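Local coordinates for calcium uptake protein 2, mitochondrial (Homo sapiens, PDB 6LB7) that probably senses calcium through EF-hand motifs and, together with a partner protein, regulates calcium entry into mitochondria through the uniporter, at residues Ser18-Glu23 with Tyr27-Asp32; Ser70-Asp75 with Asn155-Met160; Cys246-His251 with Arg276-Ala281. All blocks are in the same frame, centred on the assembly; numbering follows the deposited sequence.

Contact 1 (Ser18-Glu23 with Tyr27-Asp32); sequences SSLEHE and YMTPRD
Leu20 lies alongside Tyr27 on one face of a two-residue antiparallel pairing, with Leu20 CB and Tyr27 CB 4.1 Å apart. Beyond CB the two side chains part. Leu20 runs to Thr29, its CD1 reaching Thr29 CG2 at 3.8 Å, and the two side chains cross at about a right angle. Tyr27 instead extends past His22, whose CB meets the ring obliquely near CE1.

Leu20 and Tyr27 form a hydrogen-bonded pair, and both backbone bonds are present. Tyr27 N to Leu20 O, at 3.0 Å, is the straighter at 161°; Leu20 N to Tyr27 O is more bent, at 136°. At the far end of the ring a water lies in plane at its edge, 2.6 Å from Tyr27 OH, and donates to His22 O, so the phenol is tied back to the neighbouring strand.

The polar end of the contact is Asp32. Its OD2 takes Ser19 OG at 2.7 Å on the syn lone pair, while Ser19 N, 2.9 Å from Asp32 OD2, comes in out of the carboxylate plane on one side and Thr29 N on the other. A chi1 of 67° tucks Ser19 OG between its own N and carbonyl carbon, which lets hydroxyl and amide grip the same oxygen. Asp32 N is in turn bonded to Thr29 OG1 at 3.1 Å, completing a capping box at the start of helix 30-38; Thr29 OG1 also bonds Asp78.

Three donors on one buried carboxylate oxygen, at the first turn of a helix, would be expected to stabilise the negative charge of Asp32. The same atom thereby couples the helix cap to the entry of strand 20-22.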
ATOM      1  N   SER B  18      12.753 -27.490  -9.816  1.00 21.22           N
ATOM      2  CA  SER B  18      13.832 -27.374 -10.794  1.00 28.11           C
ATOM      3  C   SER B  18      14.219 -28.739 -11.359  1.00 29.43           C
ATOM      4  O   SER B  18      14.444 -29.694 -10.615  1.00 29.87           O
ATOM      5  CB  SER B  18      15.049 -26.709 -10.155  1.00 30.97           C
ATOM      6  OG  SER B  18      14.733 -25.394  -9.733  1.00 34.91           O
ATOM      7  N   SER B  19      14.305 -28.827 -12.681  1.00 28.86           N
ATOM      8  CA  SER B  19      14.741 -30.046 -13.341  1.00 32.15           C
ATOM      9  C   SER B  19      16.170 -29.959 -13.863  1.00 32.43           C
ATOM     10  O   SER B  19      16.645 -30.911 -14.495  1.00 32.72           O
ATOM     11  CB  SER B  19      13.782 -30.399 -14.488  1.00 28.26           C
ATOM     12  OG  SER B  19      13.843 -29.452 -15.541  1.00 31.48           O
ATOM     13  N   LEU B  20      16.875 -28.861 -13.597  1.00 29.56           N
ATOM     14  CA  LEU B  20      18.197 -28.618 -14.154  1.00 30.85           C
ATOM     15  C   LEU B  20      19.163 -28.186 -13.056  1.00 31.05           C
ATOM     16  O   LEU B  20      18.766 -27.584 -12.051  1.00 29.85           O
ATOM     17  CB  LEU B  20      18.143 -27.540 -15.252  1.00 34.87           C
ATOM     18  CG  LEU B  20      17.317 -27.876 -16.500  1.00 31.68           C
ATOM     19  CD1 LEU B  20      17.447 -26.755 -17.520  1.00 33.29           C
ATOM     20  CD2 LEU B  20      17.767 -29.192 -17.102  1.00 35.20           C
ATOM     21  N   GLU B  21      20.442 -28.502 -13.259  1.00 26.08           N
ATOM     22  CA  GLU B  21      21.509 -28.140 -12.334  1.00 33.70           C
ATOM     23  C   GLU B  21      22.753 -27.762 -13.129  1.00 28.15           C
ATOM     24  O   GLU B  21      23.032 -28.353 -14.170  1.00 31.80           O
ATOM     25  CB  GLU B  21      21.818 -29.289 -11.357  1.00 40.62           C
ATOM     26  CG  GLU B  21      22.835 -28.964 -10.252  1.00 49.22           C
ATOM     27  CD  GLU B  21      24.281 -29.227 -10.669  1.00 61.28           C
ATOM     28  OE1 GLU B  21      24.497 -30.046 -11.587  1.00 62.86           O
ATOM     29  OE2 GLU B  21      25.199 -28.612 -10.083  1.00 64.54           O
ATOM     30  N   HIS B  22      23.486 -26.767 -12.640  1.00 29.60           N
ATOM     31  CA  HIS B  22      24.759 -26.396 -13.246  1.00 32.56           C
ATOM     32  C   HIS B  22      25.609 -25.725 -12.181  1.00 35.39           C
ATOM     33  O   HIS B  22      25.188 -24.719 -11.600  1.00 34.04           O
ATOM     34  CB  HIS B  22      24.542 -25.471 -14.439  1.00 35.51           C
ATOM     35  CG  HIS B  22      25.806 -24.975 -15.064  1.00 35.84           C
ATOM     36  ND1 HIS B  22      26.611 -25.769 -15.852  1.00 43.01           N
ATOM     37  CD2 HIS B  22      26.398 -23.757 -15.026  1.00 36.10           C
ATOM     38  CE1 HIS B  22      27.645 -25.061 -16.271  1.00 44.55           C
ATOM     39  NE2 HIS B  22      27.537 -23.835 -15.788  1.00 38.71           N
ATOM     40  N   GLU B  23      26.786 -26.301 -11.905  1.00 30.44           N
ATOM     41  CA  GLU B  23      27.793 -25.709 -11.015  1.00 27.77           C
ATOM     42  C   GLU B  23      27.208 -25.339  -9.657  1.00 34.12           C
ATOM     43  O   GLU B  23      27.455 -24.257  -9.122  1.00 42.56           O
ATOM     44  CB  GLU B  23      28.456 -24.495 -11.670  1.00 37.14           C
ATOM     45  CG  GLU B  23      29.315 -24.815 -12.919  1.00 45.02           C
ATOM     46  CD  GLU B  23      30.561 -25.697 -12.658  1.00 63.49           C
ATOM     47  OE1 GLU B  23      31.469 -25.691 -13.522  1.00 69.75           O
ATOM     48  OE2 GLU B  23      30.644 -26.379 -11.610  1.00 62.62           O
ATOM     49  N   TYR B  27      18.080 -24.690 -11.765  1.00 20.84           N
ATOM     50  CA  TYR B  27      17.351 -23.908 -12.749  1.00 17.47           C
ATOM     51  C   TYR B  27      16.042 -24.606 -13.095  1.00 22.81           C
ATOM     52  O   TYR B  27      15.960 -25.836 -13.109  1.00 19.37           O
ATOM     53  CB  TYR B  27      18.181 -23.674 -14.018  1.00 20.53           C
ATOM     54  CG  TYR B  27      19.459 -22.894 -13.756  1.00 24.51           C
ATOM     55  CD1 TYR B  27      20.658 -23.550 -13.491  1.00 29.46           C
ATOM     56  CD2 TYR B  27      19.457 -21.505 -13.730  1.00 23.93           C
ATOM     57  CE1 TYR B  27      21.825 -22.836 -13.236  1.00 33.17           C
ATOM     58  CE2 TYR B  27      20.608 -20.781 -13.498  1.00 29.38           C
ATOM     59  CZ  TYR B  27      21.791 -21.453 -13.245  1.00 31.73           C
ATOM     60  OH  TYR B  27      22.924 -20.731 -12.993  1.00 24.13           O
ATOM     61  N   MET B  28      15.014 -23.803 -13.350  1.00 17.52           N
ATOM     62  CA  MET B  28      13.770 -24.265 -13.941  1.00 17.18           C
ATOM     63  C   MET B  28      13.806 -24.125 -15.457  1.00 19.54           C
ATOM     64  O   MET B  28      14.369 -23.171 -15.990  1.00 17.62           O
ATOM     65  CB  MET B  28      12.602 -23.446 -13.403  1.00 12.04           C
ATOM     66  CG  MET B  28      12.251 -23.685 -11.977  1.00 17.12           C
ATOM     67  SD  MET B  28      10.963 -22.482 -11.546  1.00 20.45           S
ATOM     68  CE  MET B  28      10.233 -23.307 -10.139  1.00 49.26           C
ATOM     69  N   THR B  29      13.174 -25.073 -16.151  1.00 18.13           N
ATOM     70  CA  THR B  29      12.713 -24.783 -17.500  1.00 16.63           C
ATOM     71  C   THR B  29      11.405 -24.008 -17.430  1.00 13.12           C
ATOM     72  O   THR B  29      10.758 -23.966 -16.383  1.00 19.41           O
ATOM     73  CB  THR B  29      12.476 -26.068 -18.288  1.00 19.90           C
ATOM     74  OG1 THR B  29      11.434 -26.828 -17.651  1.00 20.99           O
ATOM     75  CG2 THR B  29      13.784 -26.906 -18.402  1.00 18.51           C
ATOM     76  N   PRO B  30      10.981 -23.391 -18.535  1.00 13.20           N
ATOM     77  CA  PRO B  30       9.646 -22.756 -18.542  1.00 20.87           C
ATOM     78  C   PRO B  30       8.526 -23.719 -18.162  1.00 19.86           C
ATOM     79  O   PRO B  30       7.581 -23.331 -17.466  1.00 17.94           O
ATOM     80  CB  PRO B  30       9.510 -22.248 -19.982  1.00 13.01           C
ATOM     81  CG  PRO B  30      10.957 -21.960 -20.385  1.00 15.33           C
ATOM     82  CD  PRO B  30      11.772 -23.061 -19.736  1.00 13.33           C
ATOM     83  N   ARG B  31       8.636 -24.983 -18.572  1.00 19.54           N
ATOM     84  CA  ARG B  31       7.685 -26.005 -18.146  1.00 19.80           C
ATOM     85  C   ARG B  31       7.676 -26.145 -16.626  1.00 24.47           C
ATOM     86  O   ARG B  31       6.603 -26.140 -15.998  1.00 15.25           O
ATOM     87  CB  ARG B  31       8.027 -27.344 -18.810  1.00 18.46           C
ATOM     88  CG  ARG B  31       7.072 -28.513 -18.480  1.00 18.52           C
ATOM     89  CD  ARG B  31       7.425 -29.734 -19.328  1.00 25.95           C
ATOM     90  NE  ARG B  31       6.465 -30.823 -19.210  1.00 23.87           N
ATOM     91  CZ  ARG B  31       6.450 -31.681 -18.194  1.00 34.35           C
ATOM     92  NH1 ARG B  31       7.346 -31.562 -17.224  1.00 32.25           N
ATOM     93  NH2 ARG B  31       5.544 -32.656 -18.145  1.00 32.97           N
ATOM     94  N   ASP B  32       8.866 -26.281 -16.018  1.00 17.67           N
ATOM     95  CA  ASP B  32       8.980 -26.324 -14.561  1.00 18.58           C
ATOM     96  C   ASP B  32       8.279 -25.142 -13.916  1.00 20.39           C
ATOM     97  O   ASP B  32       7.575 -25.287 -12.907  1.00 16.74           O
ATOM     98  CB  ASP B  32      10.447 -26.290 -14.118  1.00 16.37           C
ATOM     99  CG  ASP B  32      11.224 -27.536 -14.478  1.00 25.85           C
ATOM    100  OD1 ASP B  32      10.618 -28.597 -14.737  1.00 25.11           O
ATOM    101  OD2 ASP B  32      12.472 -27.442 -14.461  1.00 21.30           O
TER
HETATM  102  O   HOH W   1      25.161 -22.048 -12.593  1.00 33.97           O

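Contact 2 (Ser70-Asp75 with Asn155-Met160); sequences STFFRD and NTTLQM
The rings of Phe72 and Phe73, which carry the contact with Thr157 and Leu158, are turned against each other. Phe72 CD2 stands 3.8 Å above one face of the Phe73 ring, offset toward its rim, while Phe73 CD2 lies in plane at the edge of Phe72. Each ring then offers its far end to one methyl. Phe72 CZ meets Thr157 CG2 at 3.8 Å, and Phe73 CZ approaches Leu158 CD2 more loosely at 4.5 Å; both methyls arrive obliquely.

Phe72 has CG anti to the backbone N (chi1 178°), which carries the ring toward helix 157-163, where it slides past Thr157 in the opposite direction. Thr157 turns its methyl to the ring, while its hydroxyl bonds the amide of Leu81. Around the pair, Phe179 meets Phe72 edge-to-face and Arg161 makes a cation-pi contact with it.

No hydrogen bond crosses, and only 113 Å² is buried, so the join is apolar and small. It sets the short helix 72-76 against helix 157-163, which together with helix 173-196 forms a helix-loop-helix unit consistent with the second member of an EF-hand pair.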
ATOM      1  N   SER B  70       1.063 -14.598 -25.537  1.00 24.43           N
ATOM      2  CA  SER B  70       0.668 -15.324 -24.338  1.00 20.37           C
ATOM      3  C   SER B  70       0.954 -16.825 -24.397  1.00 18.25           C
ATOM      4  O   SER B  70       0.455 -17.559 -23.543  1.00 16.55           O
ATOM      5  CB  SER B  70      -0.820 -15.101 -24.066  1.00 23.43           C
ATOM      6  OG  SER B  70      -1.600 -15.589 -25.135  1.00 28.27           O
ATOM      7  N   THR B  71       1.733 -17.319 -25.359  1.00 15.99           N
ATOM      8  CA  THR B  71       2.140 -18.717 -25.335  1.00 21.68           C
ATOM      9  C   THR B  71       3.643 -18.870 -25.214  1.00 18.32           C
ATOM     10  O   THR B  71       4.159 -19.975 -25.429  1.00 18.19           O
ATOM     11  CB  THR B  71       1.650 -19.466 -26.572  1.00 22.18           C
ATOM     12  OG1 THR B  71       2.313 -18.947 -27.740  1.00 24.59           O
ATOM     13  CG2 THR B  71       0.136 -19.309 -26.704  1.00 18.92           C
ATOM     14  N   PHE B  72       4.346 -17.803 -24.831  1.00 16.71           N
ATOM     15  CA  PHE B  72       5.804 -17.833 -24.748  1.00 20.11           C
ATOM     16  C   PHE B  72       6.315 -18.983 -23.881  1.00 22.17           C
ATOM     17  O   PHE B  72       7.222 -19.715 -24.282  1.00 20.67           O
ATOM     18  CB  PHE B  72       6.303 -16.485 -24.205  1.00 23.23           C
ATOM     19  CG  PHE B  72       7.800 -16.400 -24.024  1.00 24.60           C
ATOM     20  CD1 PHE B  72       8.637 -16.221 -25.121  1.00 22.62           C
ATOM     21  CD2 PHE B  72       8.368 -16.476 -22.755  1.00 19.83           C
ATOM     22  CE1 PHE B  72      10.010 -16.125 -24.958  1.00 17.90           C
ATOM     23  CE2 PHE B  72       9.740 -16.379 -22.594  1.00 19.54           C
ATOM     24  CZ  PHE B  72      10.560 -16.192 -23.698  1.00 19.89           C
ATOM     25  N   PHE B  73       5.787 -19.130 -22.656  1.00 11.94           N
ATOM     26  CA  PHE B  73       6.338 -20.189 -21.802  1.00 14.34           C
ATOM     27  C   PHE B  73       5.877 -21.569 -22.273  1.00 13.82           C
ATOM     28  O   PHE B  73       6.661 -22.522 -22.255  1.00 15.29           O
ATOM     29  CB  PHE B  73       5.982 -19.956 -20.321  1.00 16.48           C
ATOM     30  CG  PHE B  73       6.678 -18.755 -19.713  1.00 21.40           C
ATOM     31  CD1 PHE B  73       7.913 -18.885 -19.083  1.00 23.18           C
ATOM     32  CD2 PHE B  73       6.121 -17.486 -19.823  1.00 14.69           C
ATOM     33  CE1 PHE B  73       8.568 -17.769 -18.558  1.00 24.31           C
ATOM     34  CE2 PHE B  73       6.764 -16.369 -19.299  1.00 18.89           C
ATOM     35  CZ  PHE B  73       7.992 -16.506 -18.667  1.00 22.52           C
ATOM     36  N   ARG B  74       4.608 -21.695 -22.696  1.00 15.89           N
ATOM     37  CA  ARG B  74       4.107 -22.996 -23.165  1.00 14.83           C
ATOM     38  C   ARG B  74       4.798 -23.437 -24.447  1.00 15.95           C
ATOM     39  O   ARG B  74       5.036 -24.632 -24.630  1.00 18.15           O
ATOM     40  CB  ARG B  74       2.579 -22.953 -23.376  1.00 13.42           C
ATOM     41  CG  ARG B  74       1.790 -23.089 -22.055  1.00 14.59           C
ATOM     42  CD  ARG B  74       0.272 -22.793 -22.214  1.00 13.55           C
ATOM     43  NE  ARG B  74      -0.005 -21.404 -22.591  1.00 15.06           N
ATOM     44  CZ  ARG B  74      -1.208 -20.936 -22.900  1.00 21.21           C
ATOM     45  NH1 ARG B  74      -2.265 -21.744 -22.861  1.00 17.15           N
ATOM     46  NH2 ARG B  74      -1.362 -19.659 -23.244  1.00 13.73           N
ATOM     47  N   ASP B  75       5.137 -22.498 -25.345  1.00 20.37           N
ATOM     48  CA  ASP B  75       5.880 -22.870 -26.549  1.00 21.97           C
ATOM     49  C   ASP B  75       7.277 -23.386 -26.213  1.00 24.03           C
ATOM     50  O   ASP B  75       7.726 -24.384 -26.786  1.00 25.68           O
ATOM     51  CB  ASP B  75       5.967 -21.687 -27.512  1.00 19.51           C
ATOM     52  CG  ASP B  75       4.625 -21.312 -28.086  1.00 20.40           C
ATOM     53  OD1 ASP B  75       4.493 -20.194 -28.605  1.00 28.87           O
ATOM     54  OD2 ASP B  75       3.675 -22.119 -27.984  1.00 21.52           O
ATOM     55  N   ASN B 155      23.711 -17.396 -18.399  1.00 53.85           N
ATOM     56  CA  ASN B 155      22.793 -16.843 -19.387  1.00 43.59           C
ATOM     57  C   ASN B 155      21.467 -17.604 -19.323  1.00 31.06           C
ATOM     58  O   ASN B 155      21.453 -18.808 -19.062  1.00 26.17           O
ATOM     59  CB  ASN B 155      23.416 -16.941 -20.779  1.00 46.75           C
ATOM     60  CG  ASN B 155      22.845 -15.957 -21.744  1.00 61.80           C
ATOM     61  OD1 ASN B 155      22.430 -14.910 -21.393  1.00 56.47           O
ATOM     62  ND2 ASN B 155      22.836 -16.282 -22.976  1.00 74.34           N
ATOM     63  N   THR B 156      20.349 -16.897 -19.526  1.00 31.30           N
ATOM     64  CA  THR B 156      19.026 -17.463 -19.263  1.00 29.16           C
ATOM     65  C   THR B 156      18.030 -17.040 -20.339  1.00 25.82           C
ATOM     66  O   THR B 156      18.265 -16.104 -21.097  1.00 28.37           O
ATOM     67  CB  THR B 156      18.455 -17.026 -17.901  1.00 23.26           C
ATOM     68  OG1 THR B 156      18.200 -15.612 -17.937  1.00 19.11           O
ATOM     69  CG2 THR B 156      19.417 -17.366 -16.762  1.00 26.40           C
ATOM     70  N   THR B 157      16.887 -17.735 -20.362  1.00 24.35           N
ATOM     71  CA  THR B 157      15.808 -17.423 -21.300  1.00 21.95           C
ATOM     72  C   THR B 157      15.388 -15.957 -21.225  1.00 23.70           C
ATOM     73  O   THR B 157      15.284 -15.283 -22.255  1.00 25.07           O
ATOM     74  CB  THR B 157      14.603 -18.324 -21.036  1.00 22.00           C
ATOM     75  OG1 THR B 157      14.993 -19.695 -21.151  1.00 28.54           O
ATOM     76  CG2 THR B 157      13.484 -18.033 -22.031  1.00 13.82           C
ATOM     77  N   LEU B 158      15.122 -15.445 -20.012  1.00 20.61           N
ATOM     78  CA  LEU B 158      14.695 -14.047 -19.895  1.00 22.69           C
ATOM     79  C   LEU B 158      15.794 -13.081 -20.346  1.00 24.15           C
ATOM     80  O   LEU B 158      15.522 -12.082 -21.023  1.00 18.63           O
ATOM     81  CB  LEU B 158      14.270 -13.729 -18.458  1.00 22.90           C
ATOM     82  CG  LEU B 158      12.937 -14.281 -17.944  1.00 23.91           C
ATOM     83  CD1 LEU B 158      12.550 -13.596 -16.649  1.00 22.75           C
ATOM     84  CD2 LEU B 158      11.806 -14.145 -18.999  1.00 26.22           C
ATOM     85  N   GLN B 159      17.038 -13.340 -19.969  1.00 14.38           N
ATOM     86  CA  GLN B 159      18.096 -12.424 -20.390  1.00 26.77           C
ATOM     87  C   GLN B 159      18.245 -12.427 -21.912  1.00 28.72           C
ATOM     88  O   GLN B 159      18.483 -11.379 -22.519  1.00 26.12           O
ATOM     89  CB  GLN B 159      19.407 -12.781 -19.697  1.00 19.36           C
ATOM     90  CG  GLN B 159      19.365 -12.573 -18.204  1.00 25.86           C
ATOM     91  CD  GLN B 159      20.702 -12.810 -17.563  1.00 35.30           C
ATOM     92  OE1 GLN B 159      21.436 -11.867 -17.279  1.00 48.34           O
ATOM     93  NE2 GLN B 159      21.039 -14.075 -17.336  1.00 33.35           N
ATOM     94  N   MET B 160      18.068 -13.591 -22.545  1.00 25.55           N
ATOM     95  CA  MET B 160      18.039 -13.666 -24.007  1.00 32.44           C
ATOM     96  C   MET B 160      16.889 -12.855 -24.589  1.00 26.33           C
ATOM     97  O   MET B 160      17.083 -12.047 -25.504  1.00 30.88           O
ATOM     98  CB  MET B 160      17.895 -15.117 -24.458  1.00 46.82           C
ATOM     99  CG  MET B 160      19.029 -16.017 -24.073  1.00 64.41           C
ATOM    100  SD  MET B 160      20.395 -15.732 -25.195  1.00 89.08           S
ATOM    101  CE  MET B 160      19.509 -15.393 -26.714  1.00 85.84           C
TER

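Contact 3 (Cys246-His251 with Arg276-Ala281); sequences CHFTTH and RAVKVA
His251 comes up to the carbonyl oxygen of Ala281, and its side chain follows that oxygen atom by atom. CB lies 3.6 Å from Ala281 O, CG is equally near, and ND1 comes to 3.4 Å from the same Ala281 O. Although this last pair is close, its angle is too poor for a hydrogen bond, and the oxygen sits obliquely to the imidazole; the approach is therefore one of packing. With chi1 at -63°, CG stands anti to the carbonyl carbon of His251, which brings CG and ND1 to Ala281 O while the rest of the ring leads on past it. Ala281 answers from its own side: its CB points toward Cys246-His251 and reaches His251 O at 3.9 Å, with the two CB atoms 4.4 Å apart.

One turn earlier, Phe248 bridges to Val278. Its CE1 meets Val278 CG2 at 3.9 Å, obliquely to the ring, and the two side chains cross at about a right angle. The Phe248 chi1 of 152° leaves CG anti to the backbone N, though about 28° from exact, and the far end of the ring comes nearer to helix 271-282 than its CB direction suggests. Phe255 meets this ring edge-to-face, and Leu315 of helix 308-320 packs on it as well.

Near the close of helix 239-249, Thr249 OG1 bonds Cys246 O at 2.6 Å and Thr250 OG1 bonds His247 O at 2.7 Å. Immediately afterwards His251 takes the N-cap position of helix 252-264.

Arg276, on the same helix as Val278, forms a salt bridge with an acidic side chain of another protein chain. The contact seats the preceding helix against helix 271-282, the second helix of an EF-hand-like helix-loop-helix, for which no calcium site is seen, in the C-terminal lobe.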
ATOM      1  N   CYS B 246      -9.797 -13.253 -12.526  1.00 12.94           N
ATOM      2  CA  CYS B 246      -8.387 -13.292 -12.156  1.00 17.03           C
ATOM      3  C   CYS B 246      -7.807 -11.889 -12.050  1.00 10.77           C
ATOM      4  O   CYS B 246      -6.984 -11.620 -11.170  1.00 12.35           O
ATOM      5  CB  CYS B 246      -7.580 -14.146 -13.143  1.00 10.61           C
ATOM      6  SG  CYS B 246      -8.012 -15.900 -13.103  1.00 15.74           S
ATOM      7  N   HIS B 247      -8.188 -10.990 -12.956  1.00 15.45           N
ATOM      8  CA  HIS B 247      -7.735  -9.602 -12.834  1.00 17.10           C
ATOM      9  C   HIS B 247      -8.235  -8.968 -11.539  1.00 20.59           C
ATOM     10  O   HIS B 247      -7.507  -8.200 -10.892  1.00 15.37           O
ATOM     11  CB  HIS B 247      -8.213  -8.784 -14.037  1.00 21.68           C
ATOM     12  CG  HIS B 247      -7.514  -9.131 -15.309  1.00 28.23           C
ATOM     13  ND1 HIS B 247      -8.152  -9.154 -16.531  1.00 33.26           N
ATOM     14  CD2 HIS B 247      -6.224  -9.465 -15.550  1.00 27.20           C
ATOM     15  CE1 HIS B 247      -7.285  -9.488 -17.470  1.00 27.75           C
ATOM     16  NE2 HIS B 247      -6.110  -9.690 -16.900  1.00 26.94           N
ATOM     17  N   PHE B 248      -9.481  -9.275 -11.145  1.00 14.83           N
ATOM     18  CA  PHE B 248     -10.011  -8.767  -9.881  1.00 13.40           C
ATOM     19  C   PHE B 248      -9.196  -9.249  -8.676  1.00 20.78           C
ATOM     20  O   PHE B 248      -9.050  -8.513  -7.689  1.00 17.45           O
ATOM     21  CB  PHE B 248     -11.494  -9.155  -9.748  1.00 13.72           C
ATOM     22  CG  PHE B 248     -11.972  -9.296  -8.315  1.00 18.03           C
ATOM     23  CD1 PHE B 248     -12.385  -8.184  -7.599  1.00 14.99           C
ATOM     24  CD2 PHE B 248     -12.027 -10.547  -7.701  1.00 16.34           C
ATOM     25  CE1 PHE B 248     -12.826  -8.306  -6.271  1.00 20.18           C
ATOM     26  CE2 PHE B 248     -12.475 -10.678  -6.384  1.00 19.38           C
ATOM     27  CZ  PHE B 248     -12.878  -9.544  -5.673  1.00 20.30           C
ATOM     28  N   THR B 249      -8.642 -10.460  -8.726  1.00 14.90           N
ATOM     29  CA  THR B 249      -7.854 -10.918  -7.584  1.00 14.22           C
ATOM     30  C   THR B 249      -6.575 -10.097  -7.383  1.00 17.77           C
ATOM     31  O   THR B 249      -5.995 -10.150  -6.298  1.00 24.37           O
ATOM     32  CB  THR B 249      -7.481 -12.400  -7.719  1.00 14.85           C
ATOM     33  OG1 THR B 249      -6.542 -12.562  -8.796  1.00 16.60           O
ATOM     34  CG2 THR B 249      -8.736 -13.259  -7.973  1.00 14.65           C
ATOM     35  N   THR B 250      -6.116  -9.339  -8.384  1.00 16.49           N
ATOM     36  CA  THR B 250      -4.924  -8.516  -8.179  1.00 16.93           C
ATOM     37  C   THR B 250      -5.250  -7.161  -7.562  1.00 24.33           C
ATOM     38  O   THR B 250      -4.326  -6.398  -7.258  1.00 23.67           O
ATOM     39  CB  THR B 250      -4.132  -8.314  -9.487  1.00 19.24           C
ATOM     40  OG1 THR B 250      -4.914  -7.584 -10.436  1.00 18.98           O
ATOM     41  CG2 THR B 250      -3.724  -9.660 -10.109  1.00 22.91           C
ATOM     42  N   HIS B 251      -6.533  -6.866  -7.331  1.00 16.69           N
ATOM     43  CA  HIS B 251      -6.974  -5.642  -6.668  1.00 19.33           C
ATOM     44  C   HIS B 251      -7.557  -5.912  -5.288  1.00 17.34           C
ATOM     45  O   HIS B 251      -8.475  -5.215  -4.855  1.00 25.50           O
ATOM     46  CB  HIS B 251      -7.993  -4.909  -7.528  1.00 22.84           C
ATOM     47  CG  HIS B 251      -7.445  -4.461  -8.837  1.00 25.48           C
ATOM     48  ND1 HIS B 251      -6.852  -3.232  -9.007  1.00 24.60           N
ATOM     49  CD2 HIS B 251      -7.345  -5.099 -10.025  1.00 22.52           C
ATOM     50  CE1 HIS B 251      -6.449  -3.114 -10.260  1.00 23.50           C
ATOM     51  NE2 HIS B 251      -6.737  -4.232 -10.899  1.00 20.71           N
ATOM     52  N   ARG B 276     -20.635  -3.129  -5.848  1.00 23.45           N
ATOM     53  CA  ARG B 276     -20.033  -1.794  -5.805  1.00 18.52           C
ATOM     54  C   ARG B 276     -18.598  -1.854  -5.286  1.00 16.24           C
ATOM     55  O   ARG B 276     -17.689  -1.211  -5.834  1.00 22.90           O
ATOM     56  CB  ARG B 276     -20.891  -0.879  -4.926  1.00 27.76           C
ATOM     57  CG  ARG B 276     -20.446   0.551  -4.831  1.00 30.87           C
ATOM     58  CD  ARG B 276     -21.216   1.460  -5.701  1.00 38.89           C
ATOM     59  NE  ARG B 276     -21.048   2.732  -5.384  1.00 43.59           N
ATOM     60  CZ  ARG B 276     -21.778   3.333  -4.630  1.00 48.52           C
ATOM     61  NH1 ARG B 276     -22.745   2.790  -4.106  1.00 48.66           N
ATOM     62  NH2 ARG B 276     -21.536   4.486  -4.397  1.00 48.93           N
ATOM     63  N   ALA B 277     -18.267  -2.731  -4.347  1.00 17.22           N
ATOM     64  CA  ALA B 277     -16.866  -2.895  -3.950  1.00 23.56           C
ATOM     65  C   ALA B 277     -16.000  -3.396  -5.100  1.00 22.97           C
ATOM     66  O   ALA B 277     -14.829  -3.003  -5.226  1.00 19.79           O
ATOM     67  CB  ALA B 277     -16.776  -3.864  -2.792  1.00 15.86           C
ATOM     68  N   VAL B 278     -16.539  -4.306  -5.916  1.00 21.40           N
ATOM     69  CA  VAL B 278     -15.803  -4.786  -7.083  1.00 22.71           C
ATOM     70  C   VAL B 278     -15.522  -3.628  -8.026  1.00 21.28           C
ATOM     71  O   VAL B 278     -14.391  -3.438  -8.486  1.00 23.69           O
ATOM     72  CB  VAL B 278     -16.574  -5.917  -7.793  1.00 19.59           C
ATOM     73  CG1 VAL B 278     -16.041  -6.109  -9.203  1.00 20.94           C
ATOM     74  CG2 VAL B 278     -16.468  -7.219  -7.007  1.00 19.54           C
ATOM     75  N   LYS B 279     -16.546  -2.818  -8.304  1.00 23.48           N
ATOM     76  CA  LYS B 279     -16.386  -1.692  -9.223  1.00 22.36           C
ATOM     77  C   LYS B 279     -15.409  -0.656  -8.675  1.00 28.07           C
ATOM     78  O   LYS B 279     -14.576  -0.123  -9.414  1.00 28.85           O
ATOM     79  CB  LYS B 279     -17.752  -1.053  -9.494  1.00 30.33           C
ATOM     80  CG  LYS B 279     -17.714   0.234 -10.307  1.00 42.47           C
ATOM     81  CD  LYS B 279     -17.591  -0.057 -11.794  1.00 54.97           C
ATOM     82  CE  LYS B 279     -18.010   1.144 -12.633  1.00 62.84           C
ATOM     83  NZ  LYS B 279     -17.921   0.856 -14.091  1.00 65.34           N
ATOM     84  N   VAL B 280     -15.487  -0.359  -7.383  1.00 22.28           N
ATOM     85  CA  VAL B 280     -14.557   0.616  -6.817  1.00 27.95           C
ATOM     86  C   VAL B 280     -13.120   0.082  -6.844  1.00 30.74           C
ATOM     87  O   VAL B 280     -12.182   0.812  -7.181  1.00 31.70           O
ATOM     88  CB  VAL B 280     -15.026   1.011  -5.407  1.00 29.76           C
ATOM     89  CG1 VAL B 280     -13.991   1.879  -4.702  1.00 34.37           C
ATOM     90  CG2 VAL B 280     -16.373   1.736  -5.506  1.00 31.35           C
ATOM     91  N   ALA B 281     -12.897  -1.187  -6.491  1.00 28.16           N
ATOM     92  CA  ALA B 281     -11.545  -1.806  -6.449  1.00 32.47           C
ATOM     93  C   ALA B 281     -10.994  -1.977  -7.859  1.00 35.75           C
ATOM     94  O   ALA B 281      -9.824  -1.831  -8.082  1.00 38.92           O
ATOM     95  CB  ALA B 281     -11.624  -3.146  -5.784  1.00 30.71           C
TER

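How the contacts relate
From the N terminus, contact 1 closes the tightest loop, a turn with only three residues between its segments. Contact 2 opens next and spans about eighty residues, including the calcium-bound loop, before returning to helix 157-163; contact 3 closes a third loop, of 24 residues, much later. The three run in series, none nesting or crossing. Contacts 1 and 2 lie on the same side of the chain's centre and touch, Pro30 CB standing 3.7 Å from Phe73 O, so strand pair and EF-hand helices are joined through helix 72-76. Contact 3 lies on the opposite side, its centre 29 Å from that of contact 2, and ties together the C-terminal helices.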